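Uncharacterized protein MJ0754 (Methanocaldococcus jannaschii, PDB 3Q4N) is of unknown function but adopts a ferritin-like four-helix bundle fold and probably binds metal at a dinuclear centre. Local coordinates at residues 24-29 with 71-76; 30-35 with 53-58. All blocks are in the same frame, centred on the assembly; numbering follows the deposited sequence.

Contact 1 (24-29 with 71-76); sequences MREEEK and PDPVKN
Asp72 OD2 is gripped from two quarters: it forms a salt bridge with Arg25 NE at 3.5 Å, and a second with Lys62 on helix 45-68. The Arg25 bridge is long and oblique, the guanidinium and carboxylate planes standing 86° apart, and the pair is probably held by charge attraction more than by a directed bond. Arg25 chi1 (169°) sets CG anti to the backbone N, beside Pro73 and Val74, and the bend at chi2 turns CD from there. Val74 fits between the two long cationic side chains of the helix and crosses Arg25 at about a right angle. Its CG2 meets Arg25 CG at 3.6 Å, while the other branch, CG1, rests on Lys29 CD at 3.5 Å. A small branched residue suits this place, one methyl for each aliphatic stem. Val74 is also the centre of an inverse gamma turn, in the loop that leaves helix 45-68 of the four-helix bundle and is laid here against helix 15-42. Pro73, whose side chain also touches Leu65, sets its CG 4.0 Å from Arg25 CG. Its CB lies 3.9 Å from Glu26 OE1, the two side chains sliding past each other in opposite directions. Glu26 OE2 accepts a hydrogen bond from Ser83 N, and Lys29 NZ reaches on past the valine to the carbonyls of Ser78 and Val81 and to Asp33.

Contact 2 (30-35 with 53-58); sequences LARDVY and SEQTHM
Arg32 leaves helix 15-42 with CG anti to the backbone N (chi1 -170°) and turns at chi3, while Gln55 on the facing helix also carries CG anti to its backbone N and bends at chi2; the two side chains lie side by side, pointing the same way. Their ends join in a hydrogen bond from Arg32 NH1 to Gln55 OE1, 2.6 Å long, with the oxygen near the guanidinium plane and the donor tilted 24° from the carbonyl plane. The amide's other end is used too, Gln55 NE2 binding Asp59. At another edge of the guanidinium Asp33 OD2 takes NH2 through its syn lone pair at 2.9 Å, a salt bridge that should help fix the rotation of the group. Over one face lies Met58 SD, 3.3 Å from Arg32 CZ; a flexible, polarisable thioether suits a flat cation. Deeper in the interface Glu54 turns its stem to the first helix: CB packs on Arg32 CB, and CG meets the edge of the Tyr35 ring at CE2, 3.8 Å away. Its carboxylate carbon CD lies 3.5 Å from Ala31 CB. Alanine's small side chain suits this close approach, and Tyr35 OH reaches on to Glu113 of helix 102-125. The segments run nearly antiparallel, at 156°, with axes 8.7 Å apart, as expected for neighbouring, sequence-adjacent helices of a ferritin-like four-helix bundle, a family whose dinuclear metal sites are commonly built from Glu and His on the bundle helices.

From the N terminus the chain enters helix 15-42, which supplies first 24-29 and then 30-35, so the two contacts use consecutive turns of one helix. After a short connection the chain returns along helix 45-68, and contact 2 closes the hairpin where 53-58 meets 30-35. Contact 1 closes later, when the loop at 71-76 comes back to 24-29; contact 2 is therefore nested within the larger loop. Contact 2 joins helices 15-42 and 45-68, and contact 1 holds the loop between helices 45-68 and 85-98 against helix 15-42. They touch directly: Glu28 OE1 lies 2.6 Å from His57 ND1, a probable hydrogen bond, and Lys29 CD packs against Met58 CE.

Contact 1 (24-29 with 71-76)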
ATOM      1  N   MET B  24       3.920  -1.732  12.465  1.00 63.70           N
ATOM      2  CA  MET B  24       2.571  -2.018  12.873  1.00 62.49           C
ATOM      3  C   MET B  24       2.255  -1.433  14.232  1.00 62.51           C
ATOM      4  O   MET B  24       1.132  -1.003  14.474  1.00 62.18           O
ATOM      5  CB  MET B  24       2.356  -3.510  12.885  1.00 62.15           C
ATOM      6  CG  MET B  24       2.114  -4.104  11.504  1.00 61.23           C
ATOM      7  SD  MET B  24       0.911  -3.244  10.466  1.00 56.98           S
ATOM      8  CE  MET B  24      -0.566  -3.164  11.440  1.00 55.83           C
ATOM      9  N   ARG B  25       3.248  -1.413  15.117  1.00 62.73           N
ATOM     10  CA  ARG B  25       3.098  -0.790  16.432  1.00 63.00           C
ATOM     11  C   ARG B  25       2.729   0.668  16.236  1.00 63.31           C
ATOM     12  O   ARG B  25       1.798   1.169  16.867  1.00 63.27           O
ATOM     13  CB  ARG B  25       4.394  -0.901  17.242  1.00 63.01           C
ATOM     14  CG  ARG B  25       4.454  -0.050  18.525  1.00 63.82           C
ATOM     15  CD  ARG B  25       3.697  -0.693  19.697  1.00 65.37           C
ATOM     16  NE  ARG B  25       3.774   0.096  20.931  1.00 65.84           N
ATOM     17  CZ  ARG B  25       2.823   0.112  21.866  1.00 67.14           C
ATOM     18  NH1 ARG B  25       1.717  -0.612  21.729  1.00 66.28           N
ATOM     19  NH2 ARG B  25       2.969   0.863  22.945  1.00 67.34           N
ATOM     20  N   GLU B  26       3.446   1.349  15.348  1.00 63.35           N
ATOM     21  CA  GLU B  26       3.094   2.722  15.061  1.00 63.82           C
ATOM     22  C   GLU B  26       1.906   2.891  14.131  1.00 63.83           C
ATOM     23  O   GLU B  26       1.241   3.928  14.166  1.00 64.17           O
ATOM     24  CB  GLU B  26       4.284   3.518  14.568  1.00 64.27           C
ATOM     25  CG  GLU B  26       4.622   4.660  15.506  1.00 65.39           C
ATOM     26  CD  GLU B  26       6.080   5.069  15.459  1.00 66.90           C
ATOM     27  OE1 GLU B  26       6.797   4.659  14.506  1.00 66.31           O
ATOM     28  OE2 GLU B  26       6.489   5.811  16.389  1.00 68.07           O
ATOM     29  N   GLU B  27       1.617   1.882  13.316  1.00 63.50           N
ATOM     30  CA  GLU B  27       0.464   2.002  12.455  1.00 63.16           C
ATOM     31  C   GLU B  27      -0.815   2.122  13.269  1.00 62.53           C
ATOM     32  O   GLU B  27      -1.603   3.021  12.997  1.00 62.87           O
ATOM     33  CB  GLU B  27       0.393   0.898  11.414  1.00 63.50           C
ATOM     34  CG  GLU B  27      -0.379   1.333  10.170  1.00 65.37           C
ATOM     35  CD  GLU B  27       0.024   0.571   8.897  1.00 69.13           C
ATOM     36  OE1 GLU B  27      -0.866  -0.060   8.267  1.00 71.02           O
ATOM     37  OE2 GLU B  27       1.223   0.603   8.519  1.00 69.70           O
ATOM     38  N   GLU B  28      -0.986   1.253  14.276  1.00 61.80           N
ATOM     39  CA  GLU B  28      -2.190   1.207  15.137  1.00 60.89           C
ATOM     40  C   GLU B  28      -2.331   2.459  15.998  1.00 60.41           C
ATOM     41  O   GLU B  28      -3.433   2.866  16.395  1.00 60.02           O
ATOM     42  CB  GLU B  28      -2.168  -0.028  16.037  1.00 60.43           C
ATOM     43  CG  GLU B  28      -2.055  -1.378  15.303  1.00 62.99           C
ATOM     44  CD  GLU B  28      -3.343  -1.838  14.558  1.00 66.45           C
ATOM     45  OE1 GLU B  28      -4.410  -1.994  15.190  1.00 66.42           O
ATOM     46  OE2 GLU B  28      -3.289  -2.066  13.323  1.00 67.69           O
ATOM     47  N   LYS B  29      -1.199   3.071  16.296  1.00 60.16           N
ATOM     48  CA  LYS B  29      -1.207   4.298  17.051  1.00 60.12           C
ATOM     49  C   LYS B  29      -1.741   5.446  16.184  1.00 59.77           C
ATOM     50  O   LYS B  29      -2.524   6.286  16.660  1.00 59.62           O
ATOM     51  CB  LYS B  29       0.182   4.605  17.596  1.00 60.25           C
ATOM     52  CG  LYS B  29       0.201   5.857  18.444  1.00 60.96           C
ATOM     53  CD  LYS B  29       1.498   6.055  19.185  1.00 60.47           C
ATOM     54  CE  LYS B  29       1.490   7.408  19.847  1.00 60.72           C
ATOM     55  NZ  LYS B  29       1.634   8.490  18.847  1.00 60.76           N
ATOM     56  N   PRO B  71      13.635  -2.807  20.509  1.00 85.81           N
ATOM     57  CA  PRO B  71      13.436  -1.448  21.020  1.00 86.03           C
ATOM     58  C   PRO B  71      12.170  -0.836  20.428  1.00 86.25           C
ATOM     59  O   PRO B  71      12.098  -0.607  19.204  1.00 86.49           O
ATOM     60  CB  PRO B  71      14.683  -0.692  20.533  1.00 86.30           C
ATOM     61  CG  PRO B  71      15.160  -1.487  19.326  1.00 86.33           C
ATOM     62  CD  PRO B  71      14.865  -2.920  19.699  1.00 86.04           C
ATOM     63  N   ASP B  72      11.186  -0.611  21.305  1.00 86.11           N
ATOM     64  CA  ASP B  72       9.882  -0.002  20.985  1.00 85.63           C
ATOM     65  C   ASP B  72       9.996   1.403  20.344  1.00 85.54           C
ATOM     66  O   ASP B  72      10.765   2.243  20.829  1.00 85.65           O
ATOM     67  CB  ASP B  72       9.069   0.067  22.280  1.00 85.63           C
ATOM     68  CG  ASP B  72       7.690   0.651  22.091  1.00 85.35           C
ATOM     69  OD1 ASP B  72       7.537   1.600  21.308  1.00 84.98           O
ATOM     70  OD2 ASP B  72       6.750   0.165  22.751  1.00 85.67           O
ATOM     71  N   PRO B  73       9.237   1.657  19.253  1.00 85.25           N
ATOM     72  CA  PRO B  73       9.303   2.956  18.584  1.00 85.10           C
ATOM     73  C   PRO B  73       8.475   4.052  19.242  1.00 84.94           C
ATOM     74  O   PRO B  73       8.824   5.222  19.101  1.00 84.93           O
ATOM     75  CB  PRO B  73       8.775   2.662  17.178  1.00 85.07           C
ATOM     76  CG  PRO B  73       7.904   1.493  17.330  1.00 84.99           C
ATOM     77  CD  PRO B  73       8.403   0.701  18.502  1.00 85.35           C
ATOM     78  N   VAL B  74       7.399   3.687  19.942  1.00 84.90           N
ATOM     79  CA  VAL B  74       6.565   4.670  20.658  1.00 84.97           C
ATOM     80  C   VAL B  74       7.255   5.123  21.946  1.00 85.04           C
ATOM     81  O   VAL B  74       6.863   4.726  23.055  1.00 85.22           O
ATOM     82  CB  VAL B  74       5.139   4.157  21.039  1.00 84.81           C
ATOM     83  CG1 VAL B  74       4.209   5.335  21.198  1.00 85.42           C
ATOM     84  CG2 VAL B  74       4.572   3.194  20.019  1.00 84.96           C
ATOM     85  N   LYS B  75       8.288   5.945  21.793  1.00 85.05           N
ATOM     86  CA  LYS B  75       8.955   6.550  22.930  1.00 84.98           C
ATOM     87  C   LYS B  75       7.997   7.562  23.589  1.00 84.97           C
ATOM     88  O   LYS B  75       7.594   7.377  24.749  1.00 85.31           O
ATOM     89  CB  LYS B  75      10.301   7.169  22.510  1.00 85.07           C
ATOM     90  CG  LYS B  75      11.536   6.246  22.707  1.00 85.41           C
ATOM     91  CD  LYS B  75      12.175   5.717  21.407  1.00 85.31           C
ATOM     92  CE  LYS B  75      13.552   5.054  21.701  1.00 86.31           C
ATOM     93  NZ  LYS B  75      13.919   3.912  20.794  1.00 85.26           N
ATOM     94  N   ASN B  76       7.592   8.589  22.841  1.00 84.73           N
ATOM     95  CA  ASN B  76       6.596   9.573  23.308  1.00 84.40           C
ATOM     96  C   ASN B  76       5.156   9.137  22.980  1.00 84.07           C
ATOM     97  O   ASN B  76       4.785   9.047  21.801  1.00 84.01           O
ATOM     98  CB  ASN B  76       6.914  10.945  22.696  1.00 84.51           C
ATOM     99  CG  ASN B  76       5.963  12.048  23.149  1.00 84.93           C
ATOM    100  OD1 ASN B  76       5.135  11.866  24.047  1.00 84.95           O
ATOM    101  ND2 ASN B  76       6.097  13.217  22.527  1.00 84.84           N
TER

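Contact 2 (30-35 with 53-58)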
ATOM      1  N   LEU B  30      -1.336   5.474  14.918  1.00 59.10           N
ATOM      2  CA  LEU B  30      -1.906   6.429  13.977  1.00 58.96           C
ATOM      3  C   LEU B  30      -3.437   6.374  14.048  1.00 59.08           C
ATOM      4  O   LEU B  30      -4.102   7.375  14.361  1.00 59.16           O
ATOM      5  CB  LEU B  30      -1.427   6.148  12.553  1.00 58.50           C
ATOM      6  CG  LEU B  30      -2.129   6.921  11.437  1.00 58.39           C
ATOM      7  CD1 LEU B  30      -2.104   8.435  11.694  1.00 57.22           C
ATOM      8  CD2 LEU B  30      -1.526   6.576  10.077  1.00 58.02           C
ATOM      9  N   ALA B  31      -3.977   5.196  13.756  1.00 58.95           N
ATOM     10  CA  ALA B  31      -5.395   4.944  13.855  1.00 59.16           C
ATOM     11  C   ALA B  31      -5.939   5.523  15.158  1.00 59.36           C
ATOM     12  O   ALA B  31      -6.862   6.322  15.147  1.00 59.35           O
ATOM     13  CB  ALA B  31      -5.646   3.451  13.786  1.00 59.58           C
ATOM     14  N   ARG B  32      -5.335   5.153  16.280  1.00 59.71           N
ATOM     15  CA  ARG B  32      -5.832   5.600  17.557  1.00 60.12           C
ATOM     16  C   ARG B  32      -5.803   7.136  17.689  1.00 60.41           C
ATOM     17  O   ARG B  32      -6.824   7.762  18.015  1.00 60.22           O
ATOM     18  CB  ARG B  32      -5.101   4.901  18.698  1.00 60.10           C
ATOM     19  CG  ARG B  32      -5.750   5.152  20.062  1.00 61.25           C
ATOM     20  CD  ARG B  32      -4.744   5.120  21.242  1.00 64.43           C
ATOM     21  NE  ARG B  32      -3.659   6.102  21.106  1.00 67.07           N
ATOM     22  CZ  ARG B  32      -2.536   6.098  21.824  1.00 69.06           C
ATOM     23  NH1 ARG B  32      -2.336   5.164  22.749  1.00 70.06           N
ATOM     24  NH2 ARG B  32      -1.602   7.028  21.611  1.00 70.15           N
ATOM     25  N   ASP B  33      -4.653   7.744  17.406  1.00 60.90           N
ATOM     26  CA  ASP B  33      -4.495   9.205  17.547  1.00 61.20           C
ATOM     27  C   ASP B  33      -5.433   9.959  16.611  1.00 61.28           C
ATOM     28  O   ASP B  33      -5.961  11.029  16.959  1.00 61.54           O
ATOM     29  CB  ASP B  33      -3.057   9.637  17.269  1.00 61.33           C
ATOM     30  CG  ASP B  33      -2.052   8.978  18.196  1.00 62.63           C
ATOM     31  OD1 ASP B  33      -0.896   8.821  17.765  1.00 62.95           O
ATOM     32  OD2 ASP B  33      -2.405   8.609  19.343  1.00 64.29           O
ATOM     33  N   VAL B  34      -5.652   9.402  15.423  1.00 60.91           N
ATOM     34  CA  VAL B  34      -6.646   9.994  14.533  1.00 60.20           C
ATOM     35  C   VAL B  34      -8.050   9.921  15.139  1.00 59.50           C
ATOM     36  O   VAL B  34      -8.691  10.953  15.342  1.00 59.28           O
ATOM     37  CB  VAL B  34      -6.606   9.423  13.114  1.00 60.10           C
ATOM     38  CG1 VAL B  34      -7.678  10.073  12.283  1.00 59.18           C
ATOM     39  CG2 VAL B  34      -5.244   9.686  12.499  1.00 60.74           C
ATOM     40  N   TYR B  35      -8.513   8.714  15.450  1.00 58.47           N
ATOM     41  CA  TYR B  35      -9.866   8.590  15.951  1.00 58.08           C
ATOM     42  C   TYR B  35     -10.071   9.525  17.160  1.00 58.18           C
ATOM     43  O   TYR B  35     -10.998  10.330  17.182  1.00 58.06           O
ATOM     44  CB  TYR B  35     -10.241   7.124  16.231  1.00 57.91           C
ATOM     45  CG  TYR B  35     -10.101   6.196  15.020  1.00 56.52           C
ATOM     46  CD1 TYR B  35     -10.327   6.655  13.735  1.00 54.67           C
ATOM     47  CD2 TYR B  35      -9.765   4.854  15.174  1.00 57.44           C
ATOM     48  CE1 TYR B  35     -10.204   5.828  12.632  1.00 54.06           C
ATOM     49  CE2 TYR B  35      -9.630   4.014  14.064  1.00 57.11           C
ATOM     50  CZ  TYR B  35      -9.858   4.518  12.795  1.00 56.44           C
ATOM     51  OH  TYR B  35      -9.726   3.711  11.679  1.00 58.61           O
ATOM     52  N   SER B  53     -10.483   0.473  20.938  1.00 65.03           N
ATOM     53  CA  SER B  53     -10.098  -0.787  20.361  1.00 64.30           C
ATOM     54  C   SER B  53      -8.690  -0.708  19.813  1.00 64.00           C
ATOM     55  O   SER B  53      -7.869  -1.612  20.022  1.00 63.70           O
ATOM     56  CB  SER B  53     -11.051  -1.155  19.248  1.00 64.19           C
ATOM     57  OG  SER B  53     -10.885  -2.513  18.921  1.00 64.29           O
ATOM     58  N   GLU B  54      -8.408   0.384  19.108  1.00 63.66           N
ATOM     59  CA  GLU B  54      -7.076   0.598  18.550  1.00 63.01           C
ATOM     60  C   GLU B  54      -6.008   0.708  19.641  1.00 62.43           C
ATOM     61  O   GLU B  54      -4.837   0.408  19.379  1.00 62.26           O
ATOM     62  CB  GLU B  54      -7.053   1.776  17.568  1.00 63.05           C
ATOM     63  CG  GLU B  54      -7.890   1.528  16.292  1.00 63.35           C
ATOM     64  CD  GLU B  54      -7.165   0.672  15.256  1.00 64.63           C
ATOM     65  OE1 GLU B  54      -5.985   0.382  15.513  1.00 63.11           O
ATOM     66  OE2 GLU B  54      -7.753   0.291  14.189  1.00 65.24           O
ATOM     67  N   GLN B  55      -6.412   1.089  20.863  1.00 61.73           N
ATOM     68  CA  GLN B  55      -5.505   1.021  22.018  1.00 60.95           C
ATOM     69  C   GLN B  55      -5.173  -0.425  22.293  1.00 61.80           C
ATOM     70  O   GLN B  55      -3.992  -0.780  22.304  1.00 61.86           O
ATOM     71  CB  GLN B  55      -6.072   1.666  23.274  1.00 59.93           C
ATOM     72  CG  GLN B  55      -5.149   1.539  24.487  1.00 56.76           C
ATOM     73  CD  GLN B  55      -3.818   2.244  24.296  1.00 53.99           C
ATOM     74  OE1 GLN B  55      -3.760   3.454  24.138  1.00 51.42           O
ATOM     75  NE2 GLN B  55      -2.740   1.483  24.310  1.00 54.06           N
ATOM     76  N   THR B  56      -6.204  -1.246  22.511  1.00 62.45           N
ATOM     77  CA  THR B  56      -6.048  -2.704  22.550  1.00 63.86           C
ATOM     78  C   THR B  56      -5.029  -3.158  21.505  1.00 63.95           C
ATOM     79  O   THR B  56      -3.986  -3.694  21.845  1.00 63.60           O
ATOM     80  CB  THR B  56      -7.384  -3.465  22.256  1.00 64.45           C
ATOM     81  OG1 THR B  56      -8.426  -3.007  23.132  1.00 65.99           O
ATOM     82  CG2 THR B  56      -7.200  -4.977  22.400  1.00 63.71           C
ATOM     83  N   HIS B  57      -5.332  -2.928  20.235  1.00 64.69           N
ATOM     84  CA  HIS B  57      -4.414  -3.304  19.158  1.00 65.77           C
ATOM     85  C   HIS B  57      -2.973  -2.804  19.417  1.00 66.21           C
ATOM     86  O   HIS B  57      -1.998  -3.499  19.105  1.00 66.46           O
ATOM     87  CB  HIS B  57      -4.889  -2.733  17.819  1.00 66.10           C
ATOM     88  CG  HIS B  57      -6.138  -3.362  17.263  1.00 66.88           C
ATOM     89  ND1 HIS B  57      -6.359  -3.483  15.906  1.00 66.00           N
ATOM     90  CD2 HIS B  57      -7.238  -3.872  17.869  1.00 67.74           C
ATOM     91  CE1 HIS B  57      -7.536  -4.043  15.702  1.00 66.69           C
ATOM     92  NE2 HIS B  57      -8.090  -4.293  16.875  1.00 67.54           N
ATOM     93  N   MET B  58      -2.841  -1.584  19.951  1.00 66.34           N
ATOM     94  CA  MET B  58      -1.532  -1.059  20.336  1.00 66.00           C
ATOM     95  C   MET B  58      -0.866  -2.027  21.314  1.00 66.78           C
ATOM     96  O   MET B  58       0.227  -2.536  21.042  1.00 66.51           O
ATOM     97  CB  MET B  58      -1.668   0.336  20.964  1.00 65.42           C
ATOM     98  CG  MET B  58      -1.469   1.461  19.974  1.00 63.14           C
ATOM     99  SD  MET B  58      -1.766   3.073  20.669  1.00 52.81           S
ATOM    100  CE  MET B  58      -0.102   3.377  21.218  1.00 58.17           C
TER